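Local coordinates for SusD superfamily protein (Bacteroides fragilis NCTC 9343, PDB 3NQP), which probably binds glycans at the outer membrane surface of the bacterium, as many SusD-family proteins do, to help nutrient uptake, at residues C205-E209 / Y380-V385; N244-L248 / N262-I266; N320-N326 / S475-D479; I406-R412 / E441-E445. All blocks are in the same frame, centred on the assembly; numbering follows the deposited sequence.

Contact 1 (C205-E209 / Y380-V385); sequences CLMGE and YRLPWV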
loop_
_atom_site.group_PDB
_atom_site.type_symbol
_atom_site.label_atom_id
_atom_site.label_comp_id
_atom_site.label_asym_id
_atom_site.label_seq_id
_atom_site.Cartn_x
_atom_site.Cartn_y
_atom_site.Cartn_z
ATOM N N CYS A 205 -11.198 -6.701 -4.981
ATOM C CA CYS A 205 -10.353 -6.268 -3.878
ATOM C C CYS A 205 -10.563 -4.782 -3.546
ATOM O O CYS A 205 -10.757 -4.399 -2.402
ATOM C CB CYS A 205 -8.873 -6.465 -4.192
ATOM S SG CYS A 205 -8.378 -8.211 -4.071
ATOM N N LEU A 206 -10.474 -3.960 -4.567
ATOM C CA LEU A 206 -10.752 -2.553 -4.440
ATOM C C LEU A 206 -12.137 -2.326 -3.862
ATOM O O LEU A 206 -12.306 -1.439 -3.014
ATOM C CB LEU A 206 -10.576 -1.823 -5.781
ATOM C CG LEU A 206 -10.672 -0.305 -5.778
ATOM C CD1 LEU A 206 -9.756 0.332 -4.732
ATOM C CD2 LEU A 206 -10.308 0.199 -7.187
HETATM N N MSE A 207 -13.137 -3.092 -4.272
HETATM C CA MSE A 207 -14.476 -2.879 -3.690
HETATM C C MSE A 207 -14.458 -3.234 -2.215
HETATM O O MSE A 207 -15.057 -2.559 -1.400
HETATM C CB MSE A 207 -15.593 -3.646 -4.422
HETATM C CG MSE A 207 -15.784 -3.222 -5.844
HETATM SE SE MSE A 207 -17.167 -4.204 -6.749
HETATM C CE MSE A 207 -18.624 -3.237 -5.991
ATOM N N GLY A 208 -13.736 -4.299 -1.856
ATOM C CA GLY A 208 -13.578 -4.640 -0.457
ATOM C C GLY A 208 -12.936 -3.506 0.323
ATOM O O GLY A 208 -13.357 -3.208 1.437
ATOM N N GLU A 209 -11.925 -2.868 -0.264
ATOM C CA GLU A 209 -11.185 -1.804 0.419
ATOM C C GLU A 209 -12.053 -0.544 0.553
ATOM O O GLU A 209 -12.131 0.063 1.626
ATOM C CB GLU A 209 -9.888 -1.471 -0.332
ATOM C CG GLU A 209 -8.833 -0.746 0.480
ATOM C CD GLU A 209 -7.560 -0.551 -0.331
ATOM O OE1 GLU A 209 -7.586 -0.550 -1.573
ATOM O OE2 GLU A 209 -6.515 -0.428 0.271
ATOM N N TYR A 380 -2.408 -5.937 -4.184
ATOM C CA TYR A 380 -3.288 -6.849 -3.437
ATOM C C TYR A 380 -2.721 -8.259 -3.476
ATOM O O TYR A 380 -2.420 -8.737 -4.563
ATOM C CB TYR A 380 -4.676 -6.909 -4.027
ATOM C CG TYR A 380 -5.387 -5.609 -4.043
ATOM C CD1 TYR A 380 -5.772 -5.005 -2.836
ATOM C CD2 TYR A 380 -5.650 -4.941 -5.225
ATOM C CE1 TYR A 380 -6.417 -3.829 -2.802
ATOM C CE2 TYR A 380 -6.328 -3.704 -5.199
ATOM C CZ TYR A 380 -6.696 -3.153 -3.975
ATOM O OH TYR A 380 -7.374 -1.949 -3.870
ATOM N N ARG A 381 -2.587 -8.892 -2.307
ATOM C CA ARG A 381 -2.306 -10.343 -2.229
ATOM C C ARG A 381 -3.174 -10.998 -1.120
ATOM O O ARG A 381 -3.849 -10.306 -0.347
ATOM C CB ARG A 381 -0.817 -10.572 -2.025
ATOM C CG ARG A 381 -0.229 -9.916 -0.852
ATOM C CD ARG A 381 1.244 -10.285 -0.709
ATOM N NE ARG A 381 1.853 -9.599 0.418
ATOM C CZ ARG A 381 1.999 -10.087 1.661
ATOM N NH1 ARG A 381 1.593 -11.298 2.018
ATOM N NH2 ARG A 381 2.570 -9.333 2.575
ATOM N N LEU A 382 -3.198 -12.315 -1.064
ATOM C CA LEU A 382 -4.246 -12.996 -0.304
ATOM C C LEU A 382 -4.276 -12.671 1.207
ATOM O O LEU A 382 -5.362 -12.507 1.735
ATOM C CB LEU A 382 -4.171 -14.520 -0.547
ATOM C CG LEU A 382 -5.434 -15.332 -0.334
ATOM C CD1 LEU A 382 -6.518 -14.810 -1.360
ATOM C CD2 LEU A 382 -5.090 -16.858 -0.515
ATOM N N PRO A 383 -3.116 -12.593 1.928
ATOM C CA PRO A 383 -3.236 -12.256 3.350
ATOM C C PRO A 383 -3.880 -10.879 3.634
ATOM O O PRO A 383 -4.463 -10.673 4.723
ATOM C CB PRO A 383 -1.771 -12.286 3.874
ATOM C CG PRO A 383 -1.057 -13.233 2.932
ATOM C CD PRO A 383 -1.734 -12.912 1.568
ATOM N N TRP A 384 -3.794 -9.958 2.686
ATOM C CA TRP A 384 -4.545 -8.685 2.793
ATOM C C TRP A 384 -6.045 -8.984 2.828
ATOM O O TRP A 384 -6.792 -8.356 3.581
ATOM C CB TRP A 384 -4.158 -7.701 1.671
ATOM C CG TRP A 384 -4.946 -6.407 1.687
ATOM C CD1 TRP A 384 -4.610 -5.249 2.309
ATOM C CD2 TRP A 384 -6.170 -6.170 1.037
ATOM N NE1 TRP A 384 -5.570 -4.297 2.112
ATOM C CE2 TRP A 384 -6.555 -4.846 1.340
ATOM C CE3 TRP A 384 -7.019 -6.965 0.246
ATOM C CZ2 TRP A 384 -7.748 -4.286 0.870
ATOM C CZ3 TRP A 384 -8.161 -6.410 -0.245
ATOM C CH2 TRP A 384 -8.527 -5.092 0.069
ATOM N N VAL A 385 -6.491 -9.943 2.024
ATOM C CA VAL A 385 -7.918 -10.262 1.934
ATOM C C VAL A 385 -8.340 -10.830 3.300
ATOM O O VAL A 385 -9.334 -10.391 3.910
ATOM C CB VAL A 385 -8.285 -11.179 0.727
ATOM C CG1 VAL A 385 -9.749 -11.528 0.785
ATOM C CG2 VAL A 385 -7.890 -10.524 -0.674
HETATM O O HOH W 1 -6.250 -0.957 2.660
#
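One hydrogen bond joins the two segments directly. Tyr380 OH donates to Glu209 OE1 at 2.7 Å, and the carboxylate lies at the ring edge. The other carboxylate oxygen is also used. Water 1 donates to Glu209 OE2 at 2.5 Å and makes a weak link to Trp384 NE1 at 3.5 Å.

The aromatic contacts centre on Cys205. Cys205 CB sits 3.5 Å from the centroid of the Tyr380 ring and almost on the ring normal, a CH-pi contact over the face. Cys205 SG approaches the same ring obliquely, 4.5 Å from the centroid, a sulfur-aromatic contact. The Trp384 indole meets the helix with its edge. Trp384 CH2 is 3.4 Å from Cys205 O, and Trp384 CZ2 is 3.7 Å from Glu209 CG.

Other contacts fill in around the rings. Cys205 SG makes an apolar contact with Val385 CG2 at 4.1 Å, and the methyl Leu206 CD1 lies against the hydroxyl Tyr380 OH at 3.4 Å.

The contact is buried and joins parts of the helical SusD-type fold that are far apart in sequence. Residues 205-209 belong to helix 200-216, which packs through Leu206 and Met207 on helices 110-135 and 163-181. Tyr380 and Arg381 end strand 377-381, paired with strand 265-269, and Arg381 is also the N-cap residue of helix 382-396. That helix also meets helix 228-241 through Leu382, Trp384 and Val385.

Contact 2 (N244-L248 / N262-I266); sequences NLKML and NDEII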
loop_
_atom_site.group_PDB
_atom_site.type_symbol
_atom_site.label_atom_id
_atom_site.label_comp_id
_atom_site.label_asym_id
_atom_site.label_seq_id
_atom_site.Cartn_x
_atom_site.Cartn_y
_atom_site.Cartn_z
ATOM N N ASN A 244 -8.915 -19.309 -7.576
ATOM C CA ASN A 244 -7.808 -20.228 -7.400
ATOM C C ASN A 244 -6.614 -19.647 -6.694
ATOM O O ASN A 244 -5.500 -20.095 -6.914
ATOM C CB ASN A 244 -7.328 -20.745 -8.777
ATOM C CG ASN A 244 -8.389 -21.528 -9.503
ATOM O OD1 ASN A 244 -8.758 -21.197 -10.638
ATOM N ND2 ASN A 244 -8.928 -22.540 -8.835
ATOM N N LEU A 245 -6.831 -18.634 -5.866
ATOM C CA LEU A 245 -5.763 -18.016 -5.115
ATOM C C LEU A 245 -5.351 -18.879 -3.911
ATOM O O LEU A 245 -6.204 -19.536 -3.270
ATOM C CB LEU A 245 -6.195 -16.608 -4.642
ATOM C CG LEU A 245 -6.384 -15.585 -5.754
ATOM C CD1 LEU A 245 -7.388 -14.456 -5.383
ATOM C CD2 LEU A 245 -4.985 -15.014 -6.218
ATOM N N LYS A 246 -4.057 -18.836 -3.563
ATOM C CA LYS A 246 -3.560 -19.556 -2.391
ATOM C C LYS A 246 -2.414 -18.820 -1.754
ATOM O O LYS A 246 -1.591 -18.302 -2.457
ATOM C CB LYS A 246 -3.012 -20.942 -2.799
ATOM C CG LYS A 246 -3.972 -21.818 -3.599
ATOM C CD LYS A 246 -3.450 -23.283 -3.739
ATOM C CE LYS A 246 -3.223 -23.680 -5.197
ATOM N NZ LYS A 246 -4.467 -23.481 -6.003
HETATM N N MSE A 247 -2.316 -18.868 -0.428
HETATM C CA MSE A 247 -1.162 -18.315 0.297
HETATM C C MSE A 247 0.026 -19.257 0.106
HETATM O O MSE A 247 -0.149 -20.464 0.152
HETATM C CB MSE A 247 -1.512 -18.195 1.766
HETATM C CG MSE A 247 -0.688 -17.219 2.532
HETATM SE SE MSE A 247 -1.243 -16.899 4.292
HETATM C CE MSE A 247 -1.804 -18.689 4.757
ATOM N N LEU A 248 1.209 -18.710 -0.171
ATOM C CA LEU A 248 2.407 -19.516 -0.312
ATOM C C LEU A 248 2.888 -19.998 1.052
ATOM O O LEU A 248 2.678 -19.341 2.093
ATOM C CB LEU A 248 3.527 -18.762 -1.040
ATOM C CG LEU A 248 3.241 -18.092 -2.381
ATOM C CD1 LEU A 248 4.578 -17.570 -2.973
ATOM C CD2 LEU A 248 2.456 -19.013 -3.382
ATOM N N ASN A 262 2.814 -15.189 -8.677
ATOM C CA ASN A 262 2.460 -16.439 -7.975
ATOM C C ASN A 262 1.029 -16.443 -7.436
ATOM O O ASN A 262 0.296 -15.448 -7.510
ATOM C CB ASN A 262 3.452 -16.677 -6.864
ATOM C CG ASN A 262 3.457 -15.558 -5.859
ATOM O OD1 ASN A 262 2.484 -15.413 -5.103
ATOM N ND2 ASN A 262 4.552 -14.741 -5.830
ATOM N N ASP A 263 0.621 -17.581 -6.897
ATOM C CA ASP A 263 -0.786 -17.826 -6.545
ATOM C C ASP A 263 -1.320 -16.971 -5.370
ATOM O O ASP A 263 -2.508 -16.929 -5.144
ATOM C CB ASP A 263 -0.992 -19.347 -6.227
ATOM C CG ASP A 263 -0.968 -20.220 -7.483
ATOM O OD1 ASP A 263 -0.911 -19.677 -8.601
ATOM O OD2 ASP A 263 -1.018 -21.440 -7.335
ATOM N N GLU A 264 -0.450 -16.325 -4.608
ATOM C CA GLU A 264 -0.898 -15.445 -3.506
ATOM C C GLU A 264 -1.237 -14.069 -4.025
ATOM O O GLU A 264 -1.940 -13.309 -3.380
ATOM C CB GLU A 264 0.226 -15.332 -2.478
ATOM C CG GLU A 264 -0.150 -14.573 -1.226
ATOM C CD GLU A 264 0.848 -14.782 -0.085
ATOM O OE1 GLU A 264 1.326 -15.942 0.130
ATOM O OE2 GLU A 264 1.094 -13.814 0.659
ATOM N N ILE A 265 -0.688 -13.703 -5.175
ATOM C CA ILE A 265 -0.835 -12.355 -5.688
ATOM C C ILE A 265 -2.125 -12.236 -6.482
ATOM O O ILE A 265 -2.481 -13.142 -7.221
ATOM C CB ILE A 265 0.383 -11.963 -6.569
ATOM C CG1 ILE A 265 1.671 -11.822 -5.697
ATOM C CG2 ILE A 265 0.147 -10.630 -7.332
ATOM C CD1 ILE A 265 2.919 -11.527 -6.532
ATOM N N ILE A 266 -2.823 -11.114 -6.299
ATOM C CA ILE A 266 -4.011 -10.763 -7.061
ATOM C C ILE A 266 -3.633 -9.736 -8.152
ATOM O O ILE A 266 -3.857 -9.965 -9.335
ATOM C CB ILE A 266 -5.117 -10.141 -6.171
ATOM C CG1 ILE A 266 -5.801 -11.196 -5.297
ATOM C CG2 ILE A 266 -6.200 -9.565 -7.038
ATOM C CD1 ILE A 266 -5.423 -11.280 -3.849
#
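Two backbone NH groups of 244-248 find acceptors in 262-266. Lys246 N donates to Asp263 O at 2.9 Å, and Leu248 N donates to the side-chain oxygen Glu264 OE1 at 2.8 Å. Glu264 OE1 also takes a salt bridge from Arg412, and OE2 takes one from Arg381, so both carboxylate oxygens are satisfied. Lys246 NZ lies 4.2 Å from Asp263 OD2, too far for a salt bridge.

Residues 262-265 form a type I beta turn, closed by Ile265 N to Asn262 O at 3.1 Å. An Asx turn overlaps it, with Glu264 N donating to Asn262 OD1 at 3.1 Å. Asn262 ND2 donates to the carbonyls of Asn259 and Val254. The turn leads into strand 265-269.

Leucines cover the turn. Leu245 CD1 packs on Ile266 CG1 at 3.6 Å, while Leu245 CD2 lies 3.3 Å from Asp263 O. Leu248 CD1 comes within 3.7 Å of Asn262 OD1. Leu248 O accepts from Arg412.

Contact 3 (N320-N326 / S475-D479); sequences NKAVYQN and SLLGD. With EDO (1,2-ethanediol), chain E.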
loop_
_atom_site.group_PDB
_atom_site.type_symbol
_atom_site.label_atom_id
_atom_site.label_comp_id
_atom_site.label_asym_id
_atom_site.label_seq_id
_atom_site.Cartn_x
_atom_site.Cartn_y
_atom_site.Cartn_z
ATOM N N ASN A 320 12.033 2.850 12.269
ATOM C CA ASN A 320 12.489 2.872 13.662
ATOM C C ASN A 320 12.803 1.422 13.991
ATOM O O ASN A 320 12.076 0.517 13.575
ATOM C CB ASN A 320 11.340 3.359 14.524
ATOM C CG ASN A 320 11.705 3.546 15.950
ATOM O OD1 ASN A 320 11.967 2.573 16.670
ATOM N ND2 ASN A 320 11.712 4.811 16.400
ATOM N N LYS A 321 13.864 1.194 14.739
ATOM C CA LYS A 321 14.323 -0.174 14.985
ATOM C C LYS A 321 13.344 -1.035 15.819
ATOM O O LYS A 321 13.424 -2.268 15.814
ATOM C CB LYS A 321 15.688 -0.122 15.671
ATOM C CG LYS A 321 15.674 0.412 17.099
ATOM C CD LYS A 321 17.095 0.358 17.740
ATOM C CE LYS A 321 17.956 1.565 17.215
ATOM N NZ LYS A 321 19.321 1.603 17.805
ATOM N N ALA A 322 12.445 -0.385 16.538
ATOM C CA ALA A 322 11.326 -1.075 17.199
ATOM C C ALA A 322 10.433 -1.846 16.236
ATOM O O ALA A 322 9.766 -2.805 16.647
ATOM C CB ALA A 322 10.477 -0.086 18.032
ATOM N N VAL A 323 10.406 -1.471 14.960
ATOM C CA VAL A 323 9.599 -2.210 13.991
ATOM C C VAL A 323 10.206 -3.615 13.851
ATOM O O VAL A 323 9.510 -4.619 13.977
ATOM C CB VAL A 323 9.539 -1.476 12.639
ATOM C CG1 VAL A 323 8.903 -2.308 11.565
ATOM C CG2 VAL A 323 8.751 -0.117 12.788
ATOM N N TYR A 324 11.507 -3.671 13.585
ATOM C CA TYR A 324 12.278 -4.942 13.627
ATOM C C TYR A 324 12.158 -5.704 14.960
ATOM O O TYR A 324 11.874 -6.917 14.989
ATOM C CB TYR A 324 13.730 -4.655 13.272
ATOM C CG TYR A 324 14.685 -5.852 13.232
ATOM C CD1 TYR A 324 14.677 -6.724 12.154
ATOM C CD2 TYR A 324 15.585 -6.102 14.268
ATOM C CE1 TYR A 324 15.551 -7.816 12.093
ATOM C CE2 TYR A 324 16.491 -7.209 14.213
ATOM C CZ TYR A 324 16.467 -8.048 13.116
ATOM O OH TYR A 324 17.315 -9.129 13.015
ATOM N N GLN A 325 12.353 -5.015 16.061
ATOM C CA GLN A 325 12.358 -5.667 17.387
ATOM C C GLN A 325 10.982 -6.205 17.783
ATOM O O GLN A 325 10.894 -7.077 18.645
ATOM C CB GLN A 325 12.821 -4.689 18.460
ATOM C CG GLN A 325 14.242 -4.242 18.288
ATOM C CD GLN A 325 14.617 -3.136 19.235
ATOM O OE1 GLN A 325 13.862 -2.182 19.433
ATOM N NE2 GLN A 325 15.787 -3.257 19.831
ATOM N N ASN A 326 9.925 -5.692 17.150
ATOM C CA ASN A 326 8.560 -6.230 17.362
ATOM C C ASN A 326 8.345 -7.660 16.867
ATOM O O ASN A 326 7.422 -8.346 17.301
ATOM C CB ASN A 326 7.513 -5.365 16.653
ATOM C CG ASN A 326 6.999 -4.209 17.514
ATOM O OD1 ASN A 326 7.326 -4.090 18.698
ATOM N ND2 ASN A 326 6.156 -3.357 16.904
ATOM N N SER A 475 0.154 4.168 17.924
ATOM C CA SER A 475 1.569 4.503 17.763
ATOM C C SER A 475 2.448 3.279 17.923
ATOM O O SER A 475 2.069 2.287 18.530
ATOM C CB SER A 475 2.018 5.588 18.766
ATOM O OG SER A 475 2.090 5.093 20.103
ATOM N N LEU A 476 3.653 3.404 17.405
ATOM C CA LEU A 476 4.618 2.311 17.385
ATOM C C LEU A 476 4.962 1.864 18.768
ATOM O O LEU A 476 4.932 0.653 19.056
ATOM C CB LEU A 476 5.897 2.718 16.682
ATOM C CG LEU A 476 6.977 1.616 16.565
ATOM C CD1 LEU A 476 6.433 0.392 15.829
ATOM C CD2 LEU A 476 8.211 2.149 15.854
ATOM N N LEU A 477 5.251 2.841 19.623
ATOM C CA LEU A 477 5.655 2.573 21.002
ATOM C C LEU A 477 4.489 2.492 22.016
ATOM O O LEU A 477 4.696 2.039 23.127
ATOM C CB LEU A 477 6.701 3.616 21.454
ATOM C CG LEU A 477 8.059 3.584 20.718
ATOM C CD1 LEU A 477 9.109 4.517 21.382
ATOM C CD2 LEU A 477 8.597 2.118 20.581
ATOM N N GLY A 478 3.292 2.966 21.663
ATOM C CA GLY A 478 2.147 2.929 22.597
ATOM C C GLY A 478 2.056 4.117 23.541
ATOM O O GLY A 478 1.199 4.154 24.435
ATOM N N ASP A 479 2.896 5.113 23.315
ATOM C CA ASP A 479 3.116 6.195 24.262
ATOM C C ASP A 479 2.320 7.456 23.948
ATOM O O ASP A 479 1.863 8.129 24.863
ATOM C CB ASP A 479 4.593 6.571 24.327
ATOM C CG ASP A 479 5.189 6.951 22.949
ATOM O OD1 ASP A 479 4.613 6.606 21.868
ATOM O OD2 ASP A 479 6.271 7.583 22.956
HETATM C C1 EDO E . 21.957 3.756 18.522
HETATM O O1 EDO E . 21.737 2.371 18.789
HETATM C C2 EDO E . 21.901 4.095 17.027
HETATM O O2 EDO E . 20.568 4.040 16.490
HETATM O O HOH W 2 3.675 -1.527 17.748
HETATM O O HOH W 3 6.801 -1.390 19.683
#
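Leu476 reaches across to the side of the short helix 321-325 and overlaps the side chains at its start. Leu476 CD2 lies 3.6 Å from Asn320 CB, 3.9 Å from Ala322 CB and 3.9 Å from Val323 CG2. The other methyl, Leu476 CD1, comes within 3.9 Å of Asn326 ND2. Leu477 CD2 adds a contact with Ala322 CB at 3.9 Å.

Polar links between the segments run through water. Water 2 accepts from Asn326 ND2 at 3.2 Å and donates to Leu476 O at 2.8 Å. Water 3 lies near both Asn326 OD1, at 2.9 Å, and Leu476 O, at 2.8 Å.

On the far side of the helix, Lys321 NZ donates to O2 of a 1,2-ethanediol at 3.0 Å. The diol probably came from the crystallisation liquor.

Each segment carries a local motif. Asn320 is the N-cap: Asn320 OD1 accepts from Ala322 N at 3.0 Å. In the loop, Ser475 OG accepts from Gly478 N at 2.9 Å, an ST motif. Gly478 has a positive phi that suits glycine. This is a small surface contact, in which a capped helix meets a loop held by an ST motif.

Contact 4 (I406-R412 / E441-E445); sequences INLVRKR and EKDKE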
loop_
_atom_site.group_PDB
_atom_site.type_symbol
_atom_site.label_atom_id
_atom_site.label_comp_id
_atom_site.label_asym_id
_atom_site.label_seq_id
_atom_site.Cartn_x
_atom_site.Cartn_y
_atom_site.Cartn_z
ATOM N N ILE A 406 -6.401 -14.014 11.609
ATOM C CA ILE A 406 -5.089 -13.679 12.186
ATOM C C ILE A 406 -4.186 -14.902 12.258
ATOM O O ILE A 406 -3.017 -14.834 11.906
ATOM C CB ILE A 406 -5.197 -13.059 13.593
ATOM C CG1 ILE A 406 -5.819 -11.661 13.515
ATOM C CG2 ILE A 406 -3.799 -12.981 14.276
ATOM C CD1 ILE A 406 -6.239 -11.095 14.929
ATOM N N ASN A 407 -4.721 -16.015 12.715
ATOM C CA ASN A 407 -3.917 -17.224 12.846
ATOM C C ASN A 407 -3.530 -17.876 11.519
ATOM O O ASN A 407 -2.477 -18.516 11.436
ATOM C CB ASN A 407 -4.586 -18.222 13.786
ATOM C CG ASN A 407 -4.532 -17.772 15.247
ATOM O OD1 ASN A 407 -3.503 -17.252 15.711
ATOM N ND2 ASN A 407 -5.640 -17.979 15.986
ATOM N N LEU A 408 -4.356 -17.741 10.488
ATOM C CA LEU A 408 -3.951 -18.164 9.163
ATOM C C LEU A 408 -2.651 -17.435 8.759
ATOM O O LEU A 408 -1.697 -18.063 8.331
ATOM C CB LEU A 408 -5.026 -17.838 8.118
ATOM C CG LEU A 408 -6.117 -18.884 7.948
ATOM C CD1 LEU A 408 -7.283 -18.310 7.079
ATOM C CD2 LEU A 408 -5.554 -20.209 7.383
ATOM N N VAL A 409 -2.625 -16.110 8.926
ATOM C CA VAL A 409 -1.426 -15.325 8.579
ATOM C C VAL A 409 -0.249 -15.642 9.488
ATOM O O VAL A 409 0.866 -15.860 8.982
ATOM C CB VAL A 409 -1.745 -13.827 8.574
ATOM C CG1 VAL A 409 -0.493 -13.019 8.255
ATOM C CG2 VAL A 409 -2.939 -13.569 7.594
ATOM N N ARG A 410 -0.475 -15.728 10.815
ATOM C CA ARG A 410 0.632 -16.043 11.733
ATOM C C ARG A 410 1.210 -17.396 11.449
ATOM O O ARG A 410 2.426 -17.581 11.518
ATOM C CB ARG A 410 0.212 -16.018 13.188
ATOM C CG ARG A 410 -0.163 -14.636 13.662
ATOM C CD ARG A 410 -0.354 -14.593 15.157
ATOM N NE ARG A 410 -0.743 -13.269 15.656
ATOM C CZ ARG A 410 -0.929 -12.985 16.938
ATOM N NH1 ARG A 410 -0.741 -13.921 17.878
ATOM N NH2 ARG A 410 -1.253 -11.754 17.292
ATOM N N LYS A 411 0.340 -18.369 11.189
ATOM C CA LYS A 411 0.826 -19.725 11.053
ATOM C C LYS A 411 1.797 -19.775 9.871
ATOM O O LYS A 411 2.840 -20.393 9.949
ATOM C CB LYS A 411 -0.311 -20.715 10.891
ATOM C CG LYS A 411 0.188 -22.172 10.558
ATOM C CD LYS A 411 -1.015 -23.085 10.322
ATOM C CE LYS A 411 -0.566 -24.543 10.107
ATOM N NZ LYS A 411 -1.759 -25.457 9.958
ATOM N N ARG A 412 1.458 -19.097 8.792
ATOM C CA ARG A 412 2.377 -19.015 7.653
ATOM C C ARG A 412 3.696 -18.345 8.037
ATOM O O ARG A 412 4.748 -18.811 7.655
ATOM C CB ARG A 412 1.730 -18.294 6.468
ATOM C CG ARG A 412 2.482 -18.483 5.145
ATOM C CD ARG A 412 3.600 -17.438 4.954
ATOM N NE ARG A 412 3.058 -16.107 4.667
ATOM C CZ ARG A 412 2.647 -15.694 3.463
ATOM N NH1 ARG A 412 2.727 -16.496 2.413
ATOM N NH2 ARG A 412 2.156 -14.458 3.296
ATOM N N GLU A 441 -0.808 -7.256 13.135
ATOM C CA GLU A 441 -0.519 -8.268 12.131
ATOM C C GLU A 441 -0.278 -7.645 10.752
ATOM O O GLU A 441 0.603 -8.056 10.038
ATOM C CB GLU A 441 -1.644 -9.314 12.083
ATOM C CG GLU A 441 -1.164 -10.693 11.592
ATOM C CD GLU A 441 -0.087 -11.290 12.441
ATOM O OE1 GLU A 441 -0.158 -11.144 13.679
ATOM O OE2 GLU A 441 0.848 -11.860 11.859
ATOM N N LYS A 442 -1.095 -6.669 10.366
ATOM C CA LYS A 442 -0.821 -5.872 9.158
ATOM C C LYS A 442 0.534 -5.154 9.244
ATOM O O LYS A 442 1.241 -5.074 8.254
ATOM C CB LYS A 442 -1.942 -4.860 8.910
ATOM C CG LYS A 442 -3.207 -5.518 8.379
ATOM C CD LYS A 442 -4.228 -4.513 7.764
ATOM C CE LYS A 442 -3.740 -4.061 6.373
ATOM N NZ LYS A 442 -4.762 -3.153 5.703
ATOM N N ASP A 443 0.887 -4.660 10.429
ATOM C CA ASP A 443 2.150 -3.950 10.630
ATOM C C ASP A 443 3.340 -4.843 10.329
ATOM O O ASP A 443 4.349 -4.381 9.831
ATOM C CB ASP A 443 2.288 -3.477 12.098
ATOM C CG ASP A 443 1.470 -2.240 12.407
ATOM O OD1 ASP A 443 0.935 -1.605 11.453
ATOM O OD2 ASP A 443 1.331 -1.948 13.627
ATOM N N LYS A 444 3.233 -6.107 10.711
ATOM C CA LYS A 444 4.255 -7.100 10.424
ATOM C C LYS A 444 4.225 -7.658 9.002
ATOM O O LYS A 444 5.297 -7.912 8.403
ATOM C CB LYS A 444 4.148 -8.248 11.385
ATOM C CG LYS A 444 4.570 -7.940 12.789
ATOM C CD LYS A 444 4.257 -9.164 13.656
ATOM C CE LYS A 444 4.418 -8.814 15.102
ATOM N NZ LYS A 444 4.305 -10.008 15.950
ATOM N N GLU A 445 3.010 -7.884 8.480
ATOM C CA GLU A 445 2.822 -8.585 7.205
ATOM C C GLU A 445 3.166 -7.676 6.012
ATOM O O GLU A 445 3.695 -8.141 4.989
ATOM C CB GLU A 445 1.381 -9.096 7.086
ATOM C CG GLU A 445 1.023 -9.956 5.885
ATOM C CD GLU A 445 1.778 -11.294 5.850
ATOM O OE1 GLU A 445 2.260 -11.752 6.895
ATOM O OE2 GLU A 445 1.878 -11.870 4.773
HETATM O O HOH W 4 2.542 -14.455 6.973
HETATM O O HOH W 5 -1.015 -9.545 15.559
#
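Both glutamates turn chi1 to t and chi2 to p. Glu441 and Glu445 lie one helical turn apart, and each reaches an arginine of 406-412. Arg410 has chi1 m and is otherwise extended, so its NE meets Glu441 OE1 at 3.0 Å in a salt bridge. Arg412 folds instead, with chi2 and chi3 both m, and its NH2 bonds Glu445 OE2 at 3.0 Å.

Val409 fits between the glutamates, with CG1 3.3 Å from Glu445 OE1 and 4.0 Å from Glu441 OE2. Water 4 joins Val409 O, Arg412 NE and Glu445 OE1. Water 5 joins Arg410 NH2 to Glu441 OE1. Arg333 forms salt bridges with both glutamates. Glu264 does so with Arg412, and Arg410 NH1 donates to Tyr423 O.

The segment axes run 11.1 Å apart at a 32° angle, so polar side chains and water bridge the gap. Helices 399-414 and 431-445 thus pair within the SusD-family region, with helices 382-396 and 251-255 packed beside Arg412 and Glu445.

Overall arrangement
From the N terminus, helix 200-216 opens contact 1, which closes only at 380-385. Contact 2 forms wholly within that interval, closing a short loop between 244-248 and 262-266. Contact 3 opens at 320-326, also inside the interval, but closes beyond it at 475-479, so contacts 1 and 3 cross. Contact 4, between 406-412 and 441-445, falls after contact 1 and within the span of contact 3. Contacts 1, 2 and 4 meet in a buried charge cluster of Glu264, Arg381, Arg412 and Glu445. It ties the strand pair 265-269 and 377-381 to helices 399-414 and 431-445. Contact 3 lies outward, touching contact 4 through Asn326 and Lys444.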